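Local atomic coordinates of SM80.1 Vicilin (Solanum melongena, PDB entry 5VF5), a protein that is a 7S vicilin of the cupin superfamily and probably serves as a nitrogen and carbon store for the eggplant seed. Residues F23-D29 / A180-A184; L56-M62 / H110-N116; G142-S148 / F173-G179. All coordinates share one frame; numbering follows the deposited sequence. Where two conformers were deposited one is given.

Contact 1. Residues F23-D29 / A180-A184. With NA (sodium ion), chain B.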
loop_
_atom_site.group_PDB
_atom_site.type_symbol
_atom_site.label_atom_id
_atom_site.label_comp_id
_atom_site.label_asym_id
_atom_site.label_seq_id
_atom_site.Cartn_x
_atom_site.Cartn_y
_atom_site.Cartn_z
ATOM N N PHE A 23 -18.039 -5.555 1.100
ATOM C CA PHE A 23 -19.084 -6.529 0.757
ATOM C C PHE A 23 -18.795 -7.831 1.469
ATOM O O PHE A 23 -17.679 -8.044 1.967
ATOM C CB PHE A 23 -19.206 -6.725 -0.752
ATOM C CG PHE A 23 -17.886 -6.929 -1.489
ATOM C CD1 PHE A 23 -17.141 -8.085 -1.316
ATOM C CD2 PHE A 23 -17.399 -5.971 -2.362
ATOM C CE1 PHE A 23 -15.957 -8.292 -1.984
ATOM C CE2 PHE A 23 -16.199 -6.169 -3.016
ATOM C CZ PHE A 23 -15.503 -7.345 -2.854
ATOM N N ARG A 24 -19.793 -8.714 1.466
ATOM C CA ARG A 24 -19.658 -10.045 2.022
ATOM C C ARG A 24 -19.482 -11.015 0.893
ATOM O O ARG A 24 -20.431 -11.281 0.158
ATOM C CB ARG A 24 -20.934 -10.409 2.785
ATOM C CG ARG A 24 -21.365 -9.425 3.826
ATOM C CD ARG A 24 -20.387 -9.423 4.985
ATOM N NE ARG A 24 -20.912 -8.617 6.086
ATOM C CZ ARG A 24 -20.312 -7.557 6.622
ATOM N NH1 ARG A 24 -19.108 -7.149 6.209
ATOM N NH2 ARG A 24 -20.913 -6.913 7.607
ATOM N N ALA A 25 -18.256 -11.499 0.706
ATOM C CA ALA A 25 -17.954 -12.391 -0.388
ATOM C C ALA A 25 -17.473 -13.737 0.110
ATOM O O ALA A 25 -16.674 -13.826 1.045
ATOM C CB ALA A 25 -16.880 -11.800 -1.306
ATOM N N SER A 26 -17.897 -14.798 -0.549
ATOM C CA SER A 26 -17.484 -16.120 -0.138
ATOM C C SER A 26 -16.017 -16.400 -0.404
ATOM O O SER A 26 -15.351 -17.080 0.424
ATOM C CB SER A 26 -18.368 -17.167 -0.812
ATOM O OG SER A 26 -18.251 -17.083 -2.241
ATOM N N HIS A 27 -15.501 -15.955 -1.558
ATOM C CA HIS A 27 -14.200 -16.374 -2.007
ATOM C C HIS A 27 -13.087 -15.343 -1.894
ATOM O O HIS A 27 -12.037 -15.436 -2.594
ATOM C CB HIS A 27 -14.288 -16.934 -3.442
ATOM C CG HIS A 27 -14.876 -18.304 -3.496
ATOM N ND1 HIS A 27 -16.187 -18.544 -3.135
ATOM C CD2 HIS A 27 -14.331 -19.508 -3.817
ATOM C CE1 HIS A 27 -16.421 -19.844 -3.261
ATOM N NE2 HIS A 27 -15.316 -20.447 -3.669
ATOM N N GLY A 28 -13.284 -14.373 -1.034
ATOM C CA GLY A 28 -12.257 -13.402 -0.749
ATOM C C GLY A 28 -12.825 -12.235 0.013
ATOM O O GLY A 28 -13.864 -12.333 0.680
ATOM N N ASP A 29 -12.117 -11.117 -0.064
ATOM C CA ASP A 29 -12.538 -9.911 0.613
ATOM C C ASP A 29 -11.914 -8.695 -0.047
ATOM O O ASP A 29 -10.867 -8.775 -0.693
ATOM C CB ASP A 29 -12.146 -9.969 2.079
ATOM C CG ASP A 29 -12.930 -8.956 2.953
ATOM O OD1 ASP A 29 -14.044 -8.471 2.596
ATOM O OD2 ASP A 29 -12.402 -8.669 4.024
ATOM N N ALA A 180 -19.561 -10.822 -4.787
ATOM C CA ALA A 180 -18.594 -10.135 -5.653
ATOM C C ALA A 180 -17.338 -10.946 -5.964
ATOM O O ALA A 180 -16.613 -10.605 -6.894
ATOM C CB ALA A 180 -18.173 -8.821 -5.011
ATOM N N ILE A 181 -17.010 -11.940 -5.141
ATOM C CA ILE A 181 -15.870 -12.811 -5.359
ATOM C C ILE A 181 -16.331 -14.242 -5.169
ATOM O O ILE A 181 -16.804 -14.627 -4.074
ATOM C CB ILE A 181 -14.660 -12.521 -4.427
ATOM C CG1 ILE A 181 -14.328 -11.008 -4.391
ATOM C CG2 ILE A 181 -13.468 -13.349 -4.869
ATOM C CD1 ILE A 181 -13.263 -10.632 -3.370
ATOM N N ILE A 182 -16.256 -15.016 -6.245
ATOM C CA ILE A 182 -16.932 -16.299 -6.336
ATOM C C ILE A 182 -15.979 -17.367 -6.853
ATOM O O ILE A 182 -14.833 -17.080 -7.306
ATOM C CB ILE A 182 -18.194 -16.182 -7.232
ATOM C CG1 ILE A 182 -17.838 -15.854 -8.676
ATOM C CG2 ILE A 182 -19.211 -15.233 -6.642
ATOM C CD1 ILE A 182 -19.015 -15.918 -9.638
ATOM N N LYS A 183 -16.450 -18.610 -6.855
ATOM C CA LYS A 183 -15.652 -19.695 -7.403
ATOM C C LYS A 183 -15.442 -19.529 -8.902
ATOM O O LYS A 183 -16.355 -19.194 -9.601
ATOM C CB LYS A 183 -16.359 -21.028 -7.125
ATOM C CG LYS A 183 -15.593 -22.245 -7.555
ATOM C CD LYS A 183 -16.380 -23.457 -7.134
ATOM C CE LYS A 183 -15.516 -24.677 -6.795
ATOM N NZ LYS A 183 -16.166 -25.546 -5.861
ATOM N N ALA A 184 -14.306 -20.007 -9.415
ATOM C CA ALA A 184 -14.094 -20.134 -10.870
ATOM C C ALA A 184 -13.649 -21.566 -11.251
ATOM O O ALA A 184 -12.849 -22.161 -10.541
ATOM C CB ALA A 184 -13.040 -19.136 -11.310
HETATM NA NA NA B . -15.070 -13.052 2.575
HETATM O O HOH W 1 -20.270 -9.861 -2.208
HETATM O O HOH W 2 -16.067 -10.838 2.589
HETATM O O HOH W 3 -19.181 -13.919 -2.979
HETATM O O HOH W 4 -14.482 -15.437 2.642
HETATM O O HOH W 5 -15.411 -23.270 -3.618
HETATM O O HOH W 6 -13.328 -12.767 4.116
#
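Ile181 buries more surface than any other residue of the contact, reaching into the bend of the 23-29 loop, where its two branches part. CG1 lies anti to the carbonyl carbon (chi1 -48°) and carries CD1 on to the backbone of Gly28 and Asp29, 3.5 Å from Asp29 N; CG2, the other branch, comes to rest against the His27 carbonyl. Ala25 meets the same side chain from the flank, CB to CB at 3.9 Å. Phe23 closes this end: Ala180 CB sits squarely over one ring face, a CH-pi contact 3.6 Å from the ring centroid and only 6° off the normal, while Ile181 CD1 approaches the ring edge in its plane. Met62 and Phe139 also pack against this cluster. His27 belongs to the tight part as well. Its N gives the one direct backbone hydrogen bond across the two segments, to Ile181 O at 3.1 Å, entering from above the carbonyl plane, and its imidazole lies flat over the peptide between Ile182 and Lys183, with Lys183 N over its centre.

The rim formed by Ser26 and Lys183 is looser and depends on water. One water donates to Ile181 O and accepts from Ser26 N; a second bridges Arg24 O and Ala180 N. The in-plane edges of the imidazole are held by Ser26 OG, 2.7 Å from His27 ND1, and by a water at NE2 that reaches Lys183 NZ only weakly.

On the loop's other side, the carbonyls of Ala25 and Gly28, each 2.4 Å from the sodium ion, share it with three waters. The site is thus a metal-binding turn leading into strand 28-32, set beside edge strand 181-183 where the two sheets of a cupin beta-barrel come together.

Contact 2. Residues L56-M62 / H110-N116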
loop_
_atom_site.group_PDB
_atom_site.type_symbol
_atom_site.label_atom_id
_atom_site.label_comp_id
_atom_site.label_asym_id
_atom_site.label_seq_id
_atom_site.Cartn_x
_atom_site.Cartn_y
_atom_site.Cartn_z
ATOM N N LEU A 56 -8.033 -12.797 -2.635
ATOM C CA LEU A 56 -8.767 -13.810 -3.396
ATOM C C LEU A 56 -8.300 -15.182 -2.885
ATOM O O LEU A 56 -7.113 -15.506 -2.935
ATOM C CB LEU A 56 -8.527 -13.696 -4.919
ATOM C CG LEU A 56 -9.573 -12.881 -5.694
ATOM C CD1 LEU A 56 -9.543 -11.437 -5.271
ATOM C CD2 LEU A 56 -9.403 -13.015 -7.204
ATOM N N GLU A 57 -9.258 -16.001 -2.494
ATOM C CA GLU A 57 -8.979 -17.417 -2.232
ATOM C C GLU A 57 -8.532 -18.123 -3.501
ATOM O O GLU A 57 -8.736 -17.636 -4.609
ATOM C CB GLU A 57 -10.253 -18.074 -1.709
ATOM C CG GLU A 57 -10.735 -17.596 -0.331
ATOM C CD GLU A 57 -9.944 -18.109 0.847
ATOM O OE1 GLU A 57 -8.986 -18.877 0.654
ATOM O OE2 GLU A 57 -10.306 -17.721 1.980
ATOM N N PRO A 58 -7.895 -19.290 -3.352
ATOM C CA PRO A 58 -7.605 -20.075 -4.551
ATOM C C PRO A 58 -8.849 -20.299 -5.435
ATOM O O PRO A 58 -9.970 -20.385 -4.942
ATOM C CB PRO A 58 -7.121 -21.418 -3.985
ATOM C CG PRO A 58 -6.953 -21.237 -2.567
ATOM C CD PRO A 58 -7.447 -19.936 -2.118
ATOM N N GLN A 59 -8.624 -20.350 -6.736
ATOM C CA GLN A 59 -9.678 -20.712 -7.734
ATOM C C GLN A 59 -10.889 -19.792 -7.543
ATOM O O GLN A 59 -12.018 -20.253 -7.348
ATOM C CB GLN A 59 -10.062 -22.193 -7.637
ATOM C CG GLN A 59 -8.904 -23.118 -7.910
ATOM C CD GLN A 59 -9.218 -24.589 -7.704
ATOM O OE1 GLN A 59 -10.206 -24.965 -7.057
ATOM N NE2 GLN A 59 -8.333 -25.433 -8.213
ATOM N N SER A 60 -10.628 -18.485 -7.596
ATOM C CA SER A 60 -11.658 -17.487 -7.347
ATOM C C SER A 60 -11.613 -16.366 -8.388
ATOM O O SER A 60 -10.606 -16.162 -9.085
ATOM C CB SER A 60 -11.522 -16.947 -5.930
ATOM O OG SER A 60 -10.497 -16.039 -5.887
ATOM N N PHE A 61 -12.735 -15.665 -8.502
ATOM C CA PHE A 61 -12.972 -14.648 -9.535
ATOM C C PHE A 61 -13.697 -13.466 -8.905
ATOM O O PHE A 61 -14.757 -13.645 -8.328
ATOM C CB PHE A 61 -13.823 -15.247 -10.650
ATOM C CG PHE A 61 -14.233 -14.282 -11.730
ATOM C CD1 PHE A 61 -13.331 -13.897 -12.697
ATOM C CD2 PHE A 61 -15.512 -13.794 -11.796
ATOM C CE1 PHE A 61 -13.707 -13.039 -13.672
ATOM C CE2 PHE A 61 -15.896 -12.937 -12.809
ATOM C CZ PHE A 61 -14.993 -12.587 -13.754
ATOM N N MET A 62 -13.127 -12.271 -9.028
ATOM C CA MET A 62 -13.781 -11.025 -8.619
ATOM C C MET A 62 -14.481 -10.403 -9.825
ATOM O O MET A 62 -13.841 -10.157 -10.865
ATOM C CB MET A 62 -12.830 -10.026 -7.977
ATOM C CG MET A 62 -13.558 -8.768 -7.513
ATOM S SD MET A 62 -12.420 -7.657 -6.710
ATOM C CE MET A 62 -13.583 -6.447 -6.026
ATOM N N HIS A 110 -11.547 -7.115 -13.722
ATOM C CA HIS A 110 -11.861 -8.321 -13.011
ATOM C C HIS A 110 -10.591 -9.038 -12.626
ATOM O O HIS A 110 -9.518 -8.790 -13.250
ATOM C CB HIS A 110 -12.914 -9.193 -13.740
ATOM C CG HIS A 110 -12.533 -9.666 -15.105
ATOM N ND1 HIS A 110 -11.745 -10.772 -15.293
ATOM C CD2 HIS A 110 -12.940 -9.265 -16.328
ATOM C CE1 HIS A 110 -11.655 -11.013 -16.592
ATOM N NE2 HIS A 110 -12.370 -10.119 -17.246
ATOM N N LEU A 111 -10.665 -9.888 -11.604
ATOM C CA LEU A 111 -9.470 -10.560 -11.069
ATOM C C LEU A 111 -9.732 -12.045 -10.967
ATOM O O LEU A 111 -10.852 -12.457 -10.644
ATOM C CB LEU A 111 -9.135 -10.026 -9.680
ATOM C CG LEU A 111 -8.721 -8.563 -9.533
ATOM C CD1 LEU A 111 -8.648 -8.190 -8.064
ATOM C CD2 LEU A 111 -7.399 -8.280 -10.215
ATOM N N LEU A 112 -8.678 -12.820 -11.202
ATOM C CA LEU A 112 -8.750 -14.266 -11.159
ATOM C C LEU A 112 -7.557 -14.813 -10.399
ATOM O O LEU A 112 -6.413 -14.515 -10.756
ATOM C CB LEU A 112 -8.726 -14.812 -12.601
ATOM C CG LEU A 112 -8.676 -16.314 -12.803
ATOM C CD1 LEU A 112 -9.960 -16.928 -12.261
ATOM C CD2 LEU A 112 -8.466 -16.609 -14.277
ATOM N N ASN A 113 -7.802 -15.657 -9.411
ATOM C CA ASN A 113 -6.735 -16.405 -8.771
ATOM C C ASN A 113 -6.896 -17.831 -9.306
ATOM O O ASN A 113 -7.834 -18.515 -8.939
ATOM C CB ASN A 113 -6.854 -16.358 -7.246
ATOM C CG ASN A 113 -5.731 -17.132 -6.540
ATOM O OD1 ASN A 113 -4.847 -17.688 -7.210
ATOM N ND2 ASN A 113 -5.738 -17.142 -5.203
ATOM N N ARG A 114 -5.938 -18.246 -10.146
ATOM C CA ARG A 114 -5.945 -19.532 -10.812
ATOM C C ARG A 114 -5.311 -20.611 -9.958
ATOM O O ARG A 114 -5.392 -21.789 -10.303
ATOM C CB ARG A 114 -5.126 -19.453 -12.132
ATOM C CG ARG A 114 -5.240 -18.136 -12.898
ATOM C CD ARG A 114 -4.495 -18.190 -14.227
ATOM N NE ARG A 114 -3.044 -17.942 -14.098
ATOM C CZ ARG A 114 -2.210 -17.912 -15.130
ATOM N NH1 ARG A 114 -2.666 -18.111 -16.376
ATOM N NH2 ARG A 114 -0.921 -17.672 -14.934
ATOM N N ASP A 115 -4.635 -20.232 -8.883
ATOM C CA ASP A 115 -3.872 -21.221 -8.115
ATOM C C ASP A 115 -4.805 -22.106 -7.341
ATOM O O ASP A 115 -5.871 -21.657 -6.921
ATOM C CB ASP A 115 -2.885 -20.558 -7.151
ATOM C CG ASP A 115 -1.779 -21.508 -6.702
ATOM O OD1 ASP A 115 -0.829 -21.754 -7.475
ATOM O OD2 ASP A 115 -1.855 -22.063 -5.611
ATOM N N ASN A 116 -4.388 -23.351 -7.110
ATOM C CA ASN A 116 -5.236 -24.302 -6.384
ATOM C C ASN A 116 -5.086 -24.212 -4.886
ATOM O O ASN A 116 -5.899 -24.756 -4.166
ATOM C CB ASN A 116 -4.989 -25.745 -6.863
ATOM C CG ASN A 116 -3.572 -26.216 -6.657
ATOM O OD1 ASN A 116 -2.657 -25.419 -6.456
ATOM N ND2 ASN A 116 -3.371 -27.525 -6.749
HETATM O O HOH W 7 -6.228 -24.572 -9.700
#
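Phe61 and His110 meet obliquely, ring planes at 50°, with His110 ND1 near the plane of the phenyl ring and 3.4 Å from Phe61 CE1. A chi1 of 176° carries the phenyl ring along the sheet towards the histidine; Ile192 of helix 186-192 touches both residues. On the other sheet face Met62 and Leu111 run side by side in the same direction, Met62 SD 4.0 Å from Leu111 CD1, and Leu56 CD2 packs on Leu111 CB. The backbones carrying them pair as an antiparallel ladder, hydrogen-bonded at Ser60-Asn113 and Met62-Leu111.

Asn113 reaches into the 56-58 bend with its amide. Asn113 ND2 donates to Leu56 O (3.1 Å), which lies near the amide plane although the donor stands above the carbonyl plane; its main acceptor outside the two segments is Glu118 O. OD1 takes Asp115 N in an Asx turn, while Ser60 OG donates to Glu57 O at 2.7 Å. Gln59 and Ser60 together oppose Asn113 as a G1 beta bulge.

The buried amide thus donates to Leu56 O and Glu118 O, with a weak third bond to Glu57 O, and accepts from Asp115 N, which would hold its rotation and tie the bend before the bulge to the end of strand 108-113.

Contact 3. Residues G142-S148 / F173-G179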
loop_
_atom_site.group_PDB
_atom_site.type_symbol
_atom_site.label_atom_id
_atom_site.label_comp_id
_atom_site.label_asym_id
_atom_site.label_seq_id
_atom_site.Cartn_x
_atom_site.Cartn_y
_atom_site.Cartn_z
ATOM N N GLY A 142 -22.880 -8.306 -11.944
ATOM C CA GLY A 142 -23.704 -8.439 -10.746
ATOM C C GLY A 142 -25.147 -8.582 -11.100
ATOM O O GLY A 142 -25.497 -8.846 -12.252
ATOM N N GLY A 143 -25.989 -8.393 -10.094
ATOM C CA GLY A 143 -27.404 -8.567 -10.297
ATOM C C GLY A 143 -28.140 -8.187 -9.039
ATOM O O GLY A 143 -28.225 -7.003 -8.697
ATOM N N GLU A 144 -28.591 -9.200 -8.314
ATOM C CA GLU A 144 -29.116 -8.949 -6.976
ATOM C C GLU A 144 -27.970 -8.767 -5.977
ATOM O O GLU A 144 -28.042 -7.911 -5.083
ATOM C CB GLU A 144 -30.040 -10.081 -6.518
ATOM C CG GLU A 144 -31.405 -9.926 -7.165
ATOM C CD GLU A 144 -32.375 -10.996 -6.768
ATOM O OE1 GLU A 144 -32.057 -11.743 -5.805
ATOM O OE2 GLU A 144 -33.445 -11.055 -7.431
ATOM N N ASN A 145 -26.929 -9.587 -6.109
ATOM C CA ASN A 145 -25.807 -9.577 -5.177
ATOM C C ASN A 145 -24.501 -10.018 -5.872
ATOM O O ASN A 145 -24.410 -11.186 -6.300
ATOM C CB ASN A 145 -26.120 -10.510 -4.020
ATOM C CG ASN A 145 -25.044 -10.491 -2.995
ATOM O OD1 ASN A 145 -24.533 -9.420 -2.660
ATOM N ND2 ASN A 145 -24.654 -11.668 -2.516
ATOM N N PRO A 146 -23.496 -9.113 -6.028
ATOM C CA PRO A 146 -23.580 -7.695 -5.716
ATOM C C PRO A 146 -24.595 -6.989 -6.607
ATOM O O PRO A 146 -24.898 -7.474 -7.696
ATOM C CB PRO A 146 -22.156 -7.198 -6.005
ATOM C CG PRO A 146 -21.740 -8.036 -7.145
ATOM C CD PRO A 146 -22.399 -9.389 -6.972
ATOM N N GLU A 147 -25.152 -5.876 -6.126
ATOM C CA GLU A 147 -26.091 -5.114 -6.929
ATOM C C GLU A 147 -25.352 -4.539 -8.112
ATOM O O GLU A 147 -24.333 -3.871 -7.939
ATOM C CB GLU A 147 -26.729 -3.995 -6.104
ATOM C CG GLU A 147 -27.816 -3.240 -6.805
ATOM C CD GLU A 147 -28.376 -2.185 -5.882
ATOM O OE1 GLU A 147 -28.855 -2.540 -4.772
ATOM O OE2 GLU A 147 -28.287 -1.021 -6.267
ATOM N N SER A 148 -25.860 -4.816 -9.322
ATOM C CA SER A 148 -25.336 -4.182 -10.513
ATOM C C SER A 148 -25.903 -2.798 -10.644
ATOM O O SER A 148 -27.108 -2.589 -10.466
ATOM C CB SER A 148 -25.722 -4.972 -11.767
ATOM O OG SER A 148 -25.320 -4.287 -12.956
ATOM N N PHE A 173 -30.250 -9.112 -15.250
ATOM C CA PHE A 173 -29.709 -8.361 -14.127
ATOM C C PHE A 173 -30.239 -8.794 -12.779
ATOM O O PHE A 173 -29.948 -8.137 -11.807
ATOM C CB PHE A 173 -29.854 -6.859 -14.344
ATOM C CG PHE A 173 -28.988 -6.338 -15.458
ATOM C CD1 PHE A 173 -27.615 -6.417 -15.371
ATOM C CD2 PHE A 173 -29.548 -5.787 -16.588
ATOM C CE1 PHE A 173 -26.829 -5.963 -16.414
ATOM C CE2 PHE A 173 -28.772 -5.305 -17.596
ATOM C CZ PHE A 173 -27.402 -5.420 -17.534
ATOM N N ARG A 174 -30.966 -9.920 -12.742
ATOM C CA ARG A 174 -31.442 -10.566 -11.484
ATOM C C ARG A 174 -30.805 -11.924 -11.201
ATOM O O ARG A 174 -31.009 -12.488 -10.142
ATOM C CB ARG A 174 -32.984 -10.817 -11.522
ATOM C CG ARG A 174 -33.908 -9.628 -11.496
ATOM C CD ARG A 174 -35.331 -10.082 -11.128
ATOM N NE ARG A 174 -35.896 -11.129 -11.999
ATOM C CZ ARG A 174 -36.585 -10.918 -13.128
ATOM N NH1 ARG A 174 -36.798 -9.680 -13.589
ATOM N NH2 ARG A 174 -37.054 -11.962 -13.819
ATOM N N GLN A 175 -30.030 -12.474 -12.134
ATOM C CA GLN A 175 -29.566 -13.848 -11.999
ATOM C C GLN A 175 -28.459 -14.014 -10.968
ATOM O O GLN A 175 -28.383 -15.052 -10.315
ATOM C CB GLN A 175 -29.080 -14.403 -13.332
ATOM C CG GLN A 175 -30.159 -14.463 -14.392
ATOM C CD GLN A 175 -31.380 -15.194 -13.890
ATOM O OE1 GLN A 175 -31.301 -16.401 -13.601
ATOM N NE2 GLN A 175 -32.515 -14.466 -13.719
ATOM N N GLN A 176 -27.535 -13.039 -10.891
ATOM C CA GLN A 176 -26.388 -13.144 -9.988
ATOM C C GLN A 176 -26.765 -12.818 -8.565
ATOM O O GLN A 176 -27.182 -11.699 -8.282
ATOM C CB GLN A 176 -25.252 -12.207 -10.466
ATOM C CG GLN A 176 -23.967 -12.299 -9.642
ATOM C CD GLN A 176 -23.374 -13.673 -9.663
ATOM O OE1 GLN A 176 -23.701 -14.514 -8.828
ATOM N NE2 GLN A 176 -22.534 -13.938 -10.658
ATOM N N LYS A 177 -26.552 -13.813 -7.705
ATOM C CA LYS A 177 -26.875 -13.714 -6.293
ATOM C C LYS A 177 -25.722 -14.136 -5.360
ATOM O O LYS A 177 -25.859 -14.040 -4.156
ATOM C CB LYS A 177 -28.082 -14.609 -5.973
ATOM C CG LYS A 177 -29.324 -14.308 -6.805
ATOM C CD LYS A 177 -30.485 -15.238 -6.473
ATOM C CE LYS A 177 -31.735 -14.844 -7.251
ATOM N NZ LYS A 177 -31.545 -14.804 -8.727
ATOM N N GLN A 178 -24.605 -14.551 -5.930
ATOM C CA GLN A 178 -23.534 -15.228 -5.211
ATOM C C GLN A 178 -22.503 -14.274 -4.595
ATOM O O GLN A 178 -21.686 -14.714 -3.823
ATOM C CB GLN A 178 -22.817 -16.205 -6.146
ATOM C CG GLN A 178 -23.714 -17.209 -6.850
ATOM C CD GLN A 178 -22.992 -17.917 -7.985
ATOM O OE1 GLN A 178 -22.562 -19.042 -7.787
ATOM N NE2 GLN A 178 -22.782 -17.220 -9.181
ATOM N N GLY A 179 -22.530 -12.991 -4.970
ATOM C CA GLY A 179 -21.637 -11.999 -4.417
ATOM C C GLY A 179 -20.446 -11.682 -5.300
ATOM O O GLY A 179 -20.361 -12.151 -6.429
HETATM O O HOH W 8 -27.332 -10.839 -12.781
#
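Asn145 binds the 173-179 loop with both its backbone and its side chain. Its N-H runs almost straight from Asn145 N to Gln176 O (3.0 Å, 170° at the hydrogen), and Glu144 N adds a weaker, bent bond to that oxygen, so one carbonyl serves two successive amides. In the other direction Asn145 O accepts from Gly179 N at 2.9 Å. A chi1 of -177° swings the carboxamide away from its own N-H and brings Asn145 ND2 within 3.1 Å of Lys177 O; this oxygen lies close to the amide plane, though ND2 stands well above the carbonyl plane.

Within the 173-179 loop, Gln176 OE1 is gripped twice, by Gln178 N and by Gln178 NE2, the latter at 2.9 Å and along a lone pair. Lys177 NZ donates to Arg174 O at 2.8 Å. The lysine chain runs alongside Glu144, but Lys177 NZ stays 4.3 Å from Glu144 OE1, beyond a salt bridge. A water joins Gly142 O to Gln176 N, and Phe173 O, 3.0 Å from Gly143 CA, accepts from Arg151 NH1.

Pro146, after a cis peptide bond, packs CD on the Gly179 backbone, 3.4 Å from Gly179 C. Backbone groups, side-chain amides and one water together join two irregular loops, closing the base of the helical excursion, helices 155-162 and 166-172, between barrel strands 120-128 and 181-183 of a vicilin cupin module.

All three contacts lie on the same side of the chain's centre, in the N-terminal cupin module. Contact 1 spans the longest loop, and contacts 2 and 3 both fall within it in series. Contacts 1 and 2 have centres about 9 Å apart and are joined directly: strand 181-183 pairs with strand 60-65, Ile182 O lying 2.8 Å from Phe61 N, and His27 O meets Glu57 N. Contact 3, its centre about 12 Å from that of contact 1 and about 19 Å from that of contact 2, adjoins contact 1 where Pro146 packs on Ala180. The chain thus passes from barrel strands through the helical excursion and returns as an edge strand on the same barrel.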